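Local coordinates for protein rutinosidase (PDB 6I1A) that hydrolyses glycosidic bonds as a secreted family 5 glycoside hydrolase, acting as a rutinosidase, and may also transglycosylate, at residues Ala305-Arg317 and Ser347-Cys359. Sequence-based numbering, arbitrary orientation.
Sequences AIQATYNNTLALR and SVAGQGEQKDYWC. With EDO (1,2-ethanediol), chain U.
The ring of Y357 lies between N312, L314 and R317. N312 OD1 sits over one ring face, near the rim. L314 CD2 comes 3.7 Å from Y357 CZ, and the two side chains cross at about a right angle. Y357 OH donates to Q351 O in its own segment (2.7 Å), which anchors the hydroxyl end of the side chain.

Q307 is fully extended, with CG anti to the backbone N (chi1 -178°). This carries its amide past V348 to W358. Both lone pairs of Q307 OE1 appear to be used: W358 NE1 donates at 2.8 Å, nearly straight and in the indole plane, and Q354 NE2 donates more loosely at 3.2 Å. Q307 NE2 binds two waters, which lead to A349 N and S347 O.

N312 N and ND2 both donate to A349 O, each at 2.9 Å, and its backbone O accepts from Q351 N. Its side-chain amide also closes back on A308: OD1 accepts from A308 N, and ND2 donates to A308 O.

R317 NH1 binds D356 O in the guanidinium plane. The contact ties the end of barrel strand 299-308 to the segment around helix 355-358. Backbone groups hold the N312 amide; two side chains and two waters hold that of Q307. Both are fully engaged, consistent with a well-fixed loop.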
ATOM      1  N   ALA A 305     -14.693   3.714   7.695  1.00 11.74           N
ATOM      2  CA  ALA A 305     -15.917   2.930   7.610  1.00 11.77           C
ATOM      3  C   ALA A 305     -15.535   1.474   7.467  1.00 11.81           C
ATOM      4  O   ALA A 305     -14.426   1.179   7.093  1.00 12.50           O
ATOM      5  CB  ALA A 305     -16.817   3.412   6.502  1.00 12.72           C
ATOM      6  N   ILE A 306     -16.504   0.575   7.709  1.00 12.86           N
ATOM      7  CA  ILE A 306     -16.230  -0.899   7.768  1.00 12.63           C
ATOM      8  C   ILE A 306     -16.453  -1.614   6.453  1.00 13.83           C
ATOM      9  O   ILE A 306     -16.203  -2.849   6.442  1.00 13.28           O
ATOM     10  CB  ILE A 306     -17.038  -1.567   8.891  1.00 12.83           C
ATOM     11  CG1 ILE A 306     -18.526  -1.476   8.665  1.00 14.32           C
ATOM     12  CG2 ILE A 306     -16.597  -1.065  10.221  1.00 13.70           C
ATOM     13  CD1 ILE A 306     -19.298  -2.499   9.528  1.00 14.29           C
ATOM     14  N   GLN A 307     -16.909  -1.005   5.364  1.00 12.66           N
ATOM     15  CA  GLN A 307     -17.073  -1.760   4.112  1.00 12.90           C
ATOM     16  C   GLN A 307     -15.725  -2.266   3.635  1.00 13.72           C
ATOM     17  O   GLN A 307     -14.732  -1.496   3.514  1.00 13.69           O
ATOM     18  CB  GLN A 307     -17.741  -0.935   3.033  1.00 13.38           C
ATOM     19  CG  GLN A 307     -17.946  -1.768   1.752  1.00 14.01           C
ATOM     20  CD  GLN A 307     -18.480  -1.007   0.574  1.00 15.37           C
ATOM     21  OE1 GLN A 307     -19.134   0.043   0.720  1.00 15.27           O
ATOM     22  NE2 GLN A 307     -18.238  -1.531  -0.620  1.00 17.67           N
ATOM     23  N   ALA A 308     -15.660  -3.587   3.389  1.00 13.79           N
ATOM     24  CA  ALA A 308     -14.489  -4.248   2.769  1.00 13.74           C
ATOM     25  C   ALA A 308     -14.598  -4.339   1.246  1.00 13.53           C
ATOM     26  O   ALA A 308     -15.656  -4.074   0.658  1.00 14.95           O
ATOM     27  CB  ALA A 308     -14.369  -5.624   3.385  1.00 14.62           C
ATOM     28  N   THR A 309     -13.493  -4.679   0.586  1.00 14.27           N
ATOM     29  CA  THR A 309     -13.471  -4.791  -0.876  1.00 14.27           C
ATOM     30  C   THR A 309     -14.232  -6.047  -1.314  1.00 17.44           C
ATOM     31  O   THR A 309     -14.975  -5.974  -2.312  1.00 17.92           O
ATOM     32  CB  THR A 309     -12.038  -4.766  -1.388  1.00 14.90           C
ATOM     33  OG1 THR A 309     -11.434  -3.498  -1.055  1.00 15.60           O
ATOM     34  CG2 THR A 309     -11.995  -4.954  -2.891  1.00 16.53           C
ATOM     35  N   TYR A 310     -14.085  -7.115  -0.559  1.00 16.15           N
ATOM     36  CA  TYR A 310     -14.736  -8.399  -0.897  1.00 16.45           C
ATOM     37  C   TYR A 310     -15.489  -8.932   0.303  1.00 17.42           C
ATOM     38  O   TYR A 310     -15.247  -8.630   1.460  1.00 16.36           O
ATOM     39  CB  TYR A 310     -13.638  -9.411  -1.262  1.00 16.89           C
ATOM     40  CG  TYR A 310     -12.759  -9.049  -2.409  1.00 18.84           C
ATOM     41  CD1 TYR A 310     -13.208  -9.165  -3.720  1.00 21.29           C
ATOM     42  CD2 TYR A 310     -11.516  -8.457  -2.238  1.00 18.80           C
ATOM     43  CE1 TYR A 310     -12.424  -8.806  -4.807  1.00 21.97           C
ATOM     44  CE2 TYR A 310     -10.715  -8.110  -3.321  1.00 18.74           C
ATOM     45  CZ  TYR A 310     -11.174  -8.245  -4.621  1.00 21.42           C
ATOM     46  OH  TYR A 310     -10.351  -7.911  -5.679  1.00 23.51           O
ATOM     47  N   ASN A 311     -16.438  -9.841   0.018  1.00 17.66           N
ATOM     48  CA  ASN A 311     -17.050 -10.702   1.053  1.00 18.73           C
ATOM     49  C   ASN A 311     -17.455  -9.884   2.278  1.00 16.24           C
ATOM     50  O   ASN A 311     -17.100 -10.222   3.408  1.00 17.71           O
ATOM     51  CB  ASN A 311     -16.077 -11.805   1.497  1.00 19.11           C
ATOM     52  CG  ASN A 311     -15.727 -12.753   0.373  1.00 25.93           C
ATOM     53  OD1 ASN A 311     -16.401 -12.789  -0.639  1.00 33.53           O
ATOM     54  ND2 ASN A 311     -14.639 -13.478   0.533  1.00 35.42           N
ATOM     55  N   ASN A 312     -18.293  -8.890   2.037  1.00 15.79           N
ATOM     56  CA  ASN A 312     -18.961  -8.177   3.136  1.00 16.63           C
ATOM     57  C   ASN A 312     -20.023  -9.048   3.762  1.00 17.20           C
ATOM     58  O   ASN A 312     -20.833  -9.658   2.993  1.00 18.92           O
ATOM     59  CB  ASN A 312     -19.558  -6.849   2.690  1.00 19.04           C
ATOM     60  CG  ASN A 312     -18.470  -5.800   2.415  1.00 16.07           C
ATOM     61  OD1 ASN A 312     -17.994  -5.192   3.385  1.00 15.22           O
ATOM     62  ND2 ASN A 312     -18.101  -5.611   1.155  1.00 15.91           N
ATOM     63  N   THR A 313     -20.034  -9.076   5.054  1.00 16.56           N
ATOM     64  CA  THR A 313     -21.111  -9.755   5.803  1.00 19.32           C
ATOM     65  C   THR A 313     -21.723  -8.827   6.817  1.00 18.62           C
ATOM     66  O   THR A 313     -21.039  -8.113   7.600  1.00 18.85           O
ATOM     67  CB  THR A 313     -20.602 -11.057   6.417  1.00 22.34           C
ATOM     68  OG1 THR A 313     -19.738 -10.793   7.509  1.00 21.38           O
ATOM     69  CG2 THR A 313     -19.742 -11.909   5.511  1.00 25.03           C
ATOM     70  N   LEU A 314     -23.030  -8.909   6.886  1.00 15.68           N
ATOM     71  CA  LEU A 314     -23.760  -8.150   7.893  1.00 14.44           C
ATOM     72  C   LEU A 314     -23.504  -8.614   9.307  1.00 14.45           C
ATOM     73  O   LEU A 314     -23.661  -7.868  10.278  1.00 15.85           O
ATOM     74  CB  LEU A 314     -25.245  -8.199   7.516  1.00 16.50           C
ATOM     75  CG  LEU A 314     -25.592  -7.618   6.149  1.00 19.39           C
ATOM     76  CD1 LEU A 314     -27.010  -7.979   5.746  1.00 23.78           C
ATOM     77  CD2 LEU A 314     -25.453  -6.126   6.183  1.00 20.15           C
ATOM     78  N   ALA A 315     -23.228  -9.939   9.447  1.00 15.10           N
ATOM     79  CA  ALA A 315     -23.082 -10.549  10.761  1.00 15.60           C
ATOM     80  C   ALA A 315     -21.887  -9.957  11.545  1.00 14.60           C
ATOM     81  O   ALA A 315     -21.938 -10.013  12.768  1.00 18.17           O
ATOM     82  CB  ALA A 315     -22.910 -12.060  10.585  1.00 17.40           C
ATOM     83  N   LEU A 316     -20.859  -9.470  10.852  1.00 15.76           N
ATOM     84  CA  LEU A 316     -19.620  -9.033  11.515  1.00 15.37           C
ATOM     85  C   LEU A 316     -19.603  -7.507  11.682  1.00 14.16           C
ATOM     86  O   LEU A 316     -18.578  -7.039  12.072  1.00 14.37           O
ATOM     87  CB  LEU A 316     -18.424  -9.511  10.708  1.00 14.61           C
ATOM     88  CG  LEU A 316     -18.123 -11.027  10.815  1.00 15.67           C
ATOM     89  CD1 LEU A 316     -17.034 -11.445   9.856  1.00 17.52           C
ATOM     90  CD2 LEU A 316     -17.757 -11.380  12.236  1.00 16.87           C
ATOM     91  N   ARG A 317     -20.678  -6.828  11.409  1.00 13.77           N
ATOM     92  CA  ARG A 317     -20.656  -5.338  11.470  1.00 13.15           C
ATOM     93  C   ARG A 317     -20.383  -4.891  12.881  1.00 14.85           C
ATOM     94  O   ARG A 317     -19.543  -3.986  13.113  1.00 14.46           O
ATOM     95  CB  ARG A 317     -21.969  -4.737  10.972  1.00 13.63           C
ATOM     96  CG  ARG A 317     -22.148  -4.866   9.478  1.00 13.68           C
ATOM     97  CD  ARG A 317     -23.488  -4.300   9.062  1.00 14.51           C
ATOM     98  NE  ARG A 317     -24.608  -5.082   9.612  1.00 15.98           N
ATOM     99  CZ  ARG A 317     -25.863  -4.679   9.625  1.00 17.70           C
ATOM    100  NH1 ARG A 317     -26.239  -3.528   9.064  1.00 18.72           N
ATOM    101  NH2 ARG A 317     -26.781  -5.476  10.140  1.00 20.46           N
ATOM    102  N   SER A 347     -24.997  -1.523  -4.240  1.00 20.75           N
ATOM    103  CA  SER A 347     -24.566  -2.873  -3.812  1.00 21.28           C
ATOM    104  C   SER A 347     -23.092  -2.937  -3.358  1.00 20.36           C
ATOM    105  O   SER A 347     -22.258  -2.121  -3.796  1.00 21.62           O
ATOM    106  CB  SER A 347     -24.764  -3.822  -4.966  1.00 26.36           C
ATOM    107  OG  SER A 347     -24.775  -5.106  -4.421  1.00 37.42           O
ATOM    108  N   VAL A 348     -22.794  -3.796  -2.381  1.00 19.42           N
ATOM    109  CA  VAL A 348     -21.398  -4.095  -1.981  1.00 20.32           C
ATOM    110  C   VAL A 348     -21.062  -5.515  -2.458  1.00 21.61           C
ATOM    111  O   VAL A 348     -21.994  -6.311  -2.577  1.00 21.02           O
ATOM    112  CB  VAL A 348     -21.215  -3.908  -0.463  1.00 20.40           C
ATOM    113  CG1 VAL A 348     -21.642  -2.496  -0.039  1.00 20.24           C
ATOM    114  CG2 VAL A 348     -21.945  -4.988   0.316  1.00 22.40           C
ATOM    115  N   ALA A 349     -19.783  -5.852  -2.533  1.00 19.09           N
ATOM    116  CA  ALA A 349     -19.360  -7.245  -2.782  1.00 18.82           C
ATOM    117  C   ALA A 349     -19.733  -8.053  -1.526  1.00 20.33           C
ATOM    118  O   ALA A 349     -19.283  -7.741  -0.428  1.00 20.32           O
ATOM    119  CB  ALA A 349     -17.887  -7.293  -3.077  1.00 19.97           C
ATOM    120  N   GLY A 350     -20.438  -9.198  -1.672  1.00 21.12           N
ATOM    121  CA  GLY A 350     -20.962  -9.936  -0.512  1.00 20.28           C
ATOM    122  C   GLY A 350     -22.407  -9.586  -0.262  1.00 21.64           C
ATOM    123  O   GLY A 350     -23.165  -9.594  -1.244  1.00 29.33           O
ATOM    124  N   GLN A 351     -22.833  -9.374   0.961  1.00 19.21           N
ATOM    125  CA  GLN A 351     -24.241  -9.253   1.354  1.00 22.30           C
ATOM    126  C   GLN A 351     -24.538  -7.777   1.580  1.00 24.55           C
ATOM    127  O   GLN A 351     -23.751  -7.142   2.307  1.00 22.45           O
ATOM    128  CB  GLN A 351     -24.550  -9.962   2.674  1.00 29.91           C
ATOM    129  CG  GLN A 351     -24.413 -11.473   2.631  1.00 43.05           C
ATOM    130  CD  GLN A 351     -25.564 -12.112   1.896  1.00 46.27           C
ATOM    131  OE1 GLN A 351     -26.686 -11.603   1.901  1.00 46.18           O
ATOM    132  NE2 GLN A 351     -25.299 -13.229   1.236  1.00 57.79           N
ATOM    133  N   GLY A 352     -25.649  -7.302   1.050  1.00 21.22           N
ATOM    134  CA  GLY A 352     -26.203  -6.025   1.508  1.00 21.58           C
ATOM    135  C   GLY A 352     -25.828  -4.889   0.598  1.00 18.51           C
ATOM    136  O   GLY A 352     -25.353  -5.053  -0.516  1.00 18.08           O
ATOM    137  N   GLU A 353     -26.123  -3.713   1.142  1.00 16.51           N
ATOM    138  CA  GLU A 353     -25.970  -2.444   0.385  1.00 17.68           C
ATOM    139  C   GLU A 353     -25.147  -1.462   1.229  1.00 15.19           C
ATOM    140  O   GLU A 353     -24.966  -1.682   2.411  1.00 15.92           O
ATOM    141  CB  GLU A 353     -27.340  -1.845   0.108  1.00 19.16           C
ATOM    142  CG  GLU A 353     -28.156  -2.675  -0.878  1.00 23.64           C
ATOM    143  CD  GLU A 353     -29.578  -2.177  -1.041  1.00 26.77           C
ATOM    144  OE1 GLU A 353     -30.077  -1.427  -0.170  1.00 27.55           O
ATOM    145  OE2 GLU A 353     -30.180  -2.600  -2.015  1.00 37.01           O
ATOM    146  N   GLN A 354     -24.706  -0.367   0.598  1.00 15.49           N
ATOM    147  CA  GLN A 354     -23.847   0.571   1.382  1.00 14.55           C
ATOM    148  C   GLN A 354     -24.551   1.071   2.636  1.00 14.67           C
ATOM    149  O   GLN A 354     -23.922   1.207   3.684  1.00 15.03           O
ATOM    150  CB  GLN A 354     -23.327   1.697   0.505  1.00 14.63           C
ATOM    151  CG  GLN A 354     -22.274   1.232  -0.465  1.00 15.85           C
ATOM    152  CD  GLN A 354     -21.562   2.361  -1.166  1.00 18.96           C
ATOM    153  OE1 GLN A 354     -22.148   3.350  -1.551  1.00 19.22           O
ATOM    154  NE2 GLN A 354     -20.253   2.236  -1.266  1.00 22.28           N
ATOM    155  N   LYS A 355     -25.853   1.347   2.608  1.00 14.26           N
ATOM    156  CA  LYS A 355     -26.526   1.808   3.807  1.00 15.06           C
ATOM    157  C   LYS A 355     -26.401   0.862   5.003  1.00 16.35           C
ATOM    158  O   LYS A 355     -26.507   1.314   6.130  1.00 18.29           O
ATOM    159  CB  LYS A 355     -27.980   2.188   3.551  1.00 17.97           C
ATOM    160  CG  LYS A 355     -28.879   1.026   3.152  1.00 23.25           C
ATOM    161  CD  LYS A 355     -30.317   1.418   2.929  1.00 34.51           C
ATOM    162  CE  LYS A 355     -31.144   0.259   2.403  1.00 41.54           C
ATOM    163  NZ  LYS A 355     -30.910  -0.973   3.209  1.00 48.61           N
ATOM    164  N   ASP A 356     -26.157  -0.428   4.779  1.00 14.59           N
ATOM    165  CA  ASP A 356     -25.974  -1.371   5.893  1.00 15.23           C
ATOM    166  C   ASP A 356     -24.623  -1.183   6.613  1.00 14.48           C
ATOM    167  O   ASP A 356     -24.525  -1.606   7.756  1.00 15.68           O
ATOM    168  CB  ASP A 356     -26.074  -2.806   5.345  1.00 15.18           C
ATOM    169  CG  ASP A 356     -27.455  -3.138   4.763  1.00 16.82           C
ATOM    170  OD1 ASP A 356     -28.434  -2.735   5.376  1.00 19.73           O
ATOM    171  OD2 ASP A 356     -27.477  -3.723   3.697  1.00 21.41           O
ATOM    172  N   TYR A 357     -23.623  -0.564   5.958  1.00 14.16           N
ATOM    173  CA  TYR A 357     -22.242  -0.490   6.473  1.00 13.35           C
ATOM    174  C   TYR A 357     -21.827   0.961   6.741  1.00 13.38           C
ATOM    175  O   TYR A 357     -20.835   1.098   7.450  1.00 13.44           O
ATOM    176  CB  TYR A 357     -21.246  -1.119   5.491  1.00 14.21           C
ATOM    177  CG  TYR A 357     -21.564  -2.592   5.219  1.00 13.98           C
ATOM    178  CD1 TYR A 357     -22.419  -2.950   4.196  1.00 14.93           C
ATOM    179  CD2 TYR A 357     -21.019  -3.591   6.020  1.00 14.80           C
ATOM    180  CE1 TYR A 357     -22.697  -4.296   3.945  1.00 15.21           C
ATOM    181  CE2 TYR A 357     -21.302  -4.933   5.800  1.00 15.14           C
ATOM    182  CZ  TYR A 357     -22.137  -5.255   4.767  1.00 16.44           C
ATOM    183  OH  TYR A 357     -22.383  -6.599   4.549  1.00 16.67           O
ATOM    184  N   TRP A 358     -22.523   1.957   6.226  1.00 12.69           N
ATOM    185  CA  TRP A 358     -22.082   3.386   6.291  1.00 12.40           C
ATOM    186  C   TRP A 358     -22.995   4.265   7.146  1.00 14.03           C
ATOM    187  O   TRP A 358     -22.696   5.476   7.214  1.00 14.50           O
ATOM    188  CB  TRP A 358     -21.955   3.936   4.878  1.00 11.96           C
ATOM    189  CG  TRP A 358     -20.883   3.350   4.039  1.00 11.91           C
ATOM    190  CD1 TRP A 358     -20.944   2.178   3.367  1.00 12.57           C
ATOM    191  CD2 TRP A 358     -19.609   3.922   3.755  1.00 12.21           C
ATOM    192  NE1 TRP A 358     -19.775   1.990   2.665  1.00 13.05           N
ATOM    193  CE2 TRP A 358     -18.910   3.054   2.909  1.00 12.00           C
ATOM    194  CE3 TRP A 358     -18.961   5.095   4.198  1.00 11.36           C
ATOM    195  CZ2 TRP A 358     -17.626   3.324   2.432  1.00 13.10           C
ATOM    196  CZ3 TRP A 358     -17.700   5.362   3.723  1.00 12.81           C
ATOM    197  CH2 TRP A 358     -17.027   4.517   2.853  1.00 13.68           C
ATOM    198  N   CYS A 359     -24.046   3.743   7.783  1.00 13.74           N
ATOM    199  CA  CYS A 359     -24.997   4.553   8.571  1.00 14.39           C
ATOM    200  C   CYS A 359     -24.762   4.356  10.037  1.00 13.94           C
ATOM    201  O   CYS A 359     -25.137   3.304  10.620  1.00 14.45           O
ATOM    202  CB  CYS A 359     -26.417   4.218   8.189  1.00 13.11           C
ATOM    203  SG  CYS A 359     -27.567   5.335   9.022  1.00 18.33           S
TER
HETATM  204  C1  EDO U 419     -18.251   5.502  -0.587  1.00 37.22           C
HETATM  205  O1  EDO U 419     -18.697   5.059  -1.867  1.00 38.01           O
HETATM  206  C2  EDO U 419     -19.364   5.853   0.377  1.00 28.68           C
HETATM  207  O2  EDO U 419     -19.929   7.184   0.205  1.00 28.72           O
HETATM  208  O   HOH W   1     -17.416  -4.084  -1.859  1.00 20.94           O
HETATM  209  O   HOH W   2     -19.893  -0.714  -3.039  1.00 25.88           O